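Local coordinates for double stranded RNA binding protein A (Xenopus laevis, PDB 1DI2) that binds double-stranded RNA through its second double-stranded RNA-binding domain, a compact alpha-beta module, at residues Gly4-Gln7 with Glu8-Val11. The protein carries 1 engineered substitution. Sequence-based numbering, arbitrary orientation.
Sequences GSLQ and ELAV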
ATOM      1  N   GLY E   4       7.409 -14.323  -0.736  1.00 14.14           N
ATOM      2  CA  GLY E   4       8.693 -14.983  -0.586  1.00 13.45           C
ATOM      3  C   GLY E   4       8.685 -16.091   0.451  1.00 16.59           C
ATOM      4  O   GLY E   4       9.264 -17.165   0.244  1.00 16.85           O
ATOM      5  N   SER E   5       8.035 -15.835   1.581  1.00 15.72           N
ATOM      6  CA  SER E   5       7.969 -16.835   2.636  1.00 19.77           C
ATOM      7  C   SER E   5       7.200 -18.069   2.178  1.00 17.80           C
ATOM      8  O   SER E   5       7.566 -19.192   2.522  1.00 17.73           O
ATOM      9  CB  SER E   5       7.330 -16.241   3.889  1.00 19.05           C
ATOM     10  OG  SER E   5       8.183 -15.269   4.467  1.00 23.70           O
ATOM     11  N   LEU E   6       6.152 -17.860   1.393  1.00 14.37           N
ATOM     12  CA  LEU E   6       5.363 -18.977   0.896  1.00 17.73           C
ATOM     13  C   LEU E   6       6.188 -19.809  -0.098  1.00 19.41           C
ATOM     14  O   LEU E   6       6.159 -21.043  -0.067  1.00 20.45           O
ATOM     15  CB  LEU E   6       4.085 -18.471   0.221  1.00 15.30           C
ATOM     16  CG  LEU E   6       3.245 -19.589  -0.411  1.00 13.30           C
ATOM     17  CD1 LEU E   6       2.836 -20.584   0.669  1.00 15.13           C
ATOM     18  CD2 LEU E   6       2.009 -19.009  -1.065  1.00 11.23           C
ATOM     19  N   GLN E   7       6.939 -19.136  -0.970  1.00 18.44           N
ATOM     20  CA  GLN E   7       7.761 -19.851  -1.946  1.00 18.16           C
ATOM     21  C   GLN E   7       8.784 -20.733  -1.241  1.00 18.49           C
ATOM     22  O   GLN E   7       8.982 -21.895  -1.624  1.00 16.92           O
ATOM     23  CB  GLN E   7       8.494 -18.876  -2.881  1.00 15.43           C
ATOM     24  CG  GLN E   7       9.431 -19.568  -3.860  1.00 15.95           C
ATOM     25  CD  GLN E   7      10.031 -18.619  -4.889  1.00 18.74           C
ATOM     26  OE1 GLN E   7       9.308 -17.981  -5.657  1.00 17.90           O
ATOM     27  NE2 GLN E   7      11.357 -18.528  -4.912  1.00 16.74           N
ATOM     28  N   GLU E   8       9.434 -20.179  -0.214  1.00 16.20           N
ATOM     29  CA  GLU E   8      10.447 -20.916   0.541  1.00 19.26           C
ATOM     30  C   GLU E   8       9.860 -22.130   1.235  1.00 20.14           C
ATOM     31  O   GLU E   8      10.496 -23.192   1.291  1.00 18.73           O
ATOM     32  CB  GLU E   8      11.120 -19.983   1.549  1.00 16.34           C
ATOM     33  CG  GLU E   8      12.150 -19.056   0.905  1.00 17.58           C
ATOM     34  CD  GLU E   8      12.666 -18.010   1.866  1.00 22.24           C
ATOM     35  OE1 GLU E   8      13.023 -18.368   3.007  1.00 23.58           O
ATOM     36  OE2 GLU E   8      12.725 -16.830   1.471  1.00 21.67           O
ATOM     37  N   LEU E   9       8.656 -21.961   1.776  1.00 18.95           N
ATOM     38  CA  LEU E   9       7.949 -23.055   2.432  1.00 18.68           C
ATOM     39  C   LEU E   9       7.797 -24.196   1.430  1.00 18.12           C
ATOM     40  O   LEU E   9       8.210 -25.331   1.695  1.00 19.01           O
ATOM     41  CB  LEU E   9       6.558 -22.588   2.880  1.00 18.48           C
ATOM     42  CG  LEU E   9       5.628 -23.639   3.498  1.00 18.14           C
ATOM     43  CD1 LEU E   9       6.268 -24.184   4.760  1.00 19.75           C
ATOM     44  CD2 LEU E   9       4.258 -23.021   3.818  1.00 21.74           C
ATOM     45  N   ALA E  10       7.217 -23.877   0.273  1.00 16.85           N
ATOM     46  CA  ALA E  10       6.983 -24.862  -0.790  1.00 16.02           C
ATOM     47  C   ALA E  10       8.268 -25.588  -1.186  1.00 18.68           C
ATOM     48  O   ALA E  10       8.310 -26.825  -1.240  1.00 18.92           O
ATOM     49  CB  ALA E  10       6.360 -24.175  -2.034  1.00 13.03           C
ATOM     50  N   VAL E  11       9.318 -24.821  -1.462  1.00 18.26           N
ATOM     51  CA  VAL E  11      10.594 -25.401  -1.856  1.00 19.40           C
ATOM     52  C   VAL E  11      11.148 -26.299  -0.757  1.00 21.46           C
ATOM     53  O   VAL E  11      11.699 -27.364  -1.027  1.00 24.05           O
ATOM     54  CB  VAL E  11      11.631 -24.294  -2.201  1.00 20.83           C
ATOM     55  CG1 VAL E  11      13.017 -24.909  -2.418  1.00 17.36           C
ATOM     56  CG2 VAL E  11      11.199 -23.564  -3.473  1.00 17.54           C
TER
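Glu8 lies back over the turn that precedes it, its side chain running past the carbonyl oxygen of Gly4. Glu8 CB is 3.6 Å from Gly4 O, Glu8 CG 3.5 Å and Glu8 CD 3.9 Å. With CG beside the backbone N and anti to the carbonyl carbon (chi1 -77°), the extended chain heads back toward the start of the helix, where the carboxylate oxygen OE2 of Glu8 comes within 3.7 Å of Gly4 O. Gly4 O itself accepts the backbone N-H of Glu8 at 3.1 Å, and the carboxylate lies beside this bonded carbonyl. The same bonding continues from Leu9 N to Ser5 O, from Ala10 N to Leu6 O and from Val11 N to Gln7 O, the last at 2.9 Å and nearly straight (169°). Val11 CG2, beside its own backbone N and anti to the carbonyl carbon, also lies against Gln7 O, at 3.3 Å. On another side of the helix, Leu6 CD1 and Leu9 CD2 meet at 4.2 Å, a loose apolar touch between residues three apart. Both leucines also reach helix 52-68, Leu6 on Leu63 and Leu64, Leu9 on Phe67; Gln7 and Val11 touch Leu17 of the following loop. This is regular alpha-helix, bonded from N-H of residue i+4 to C=O of residue i, in helix 2-13, the N-terminal helix that packs beside the C-terminal helix in the alpha-beta-beta-beta-alpha fold of the double-stranded RNA-binding domain.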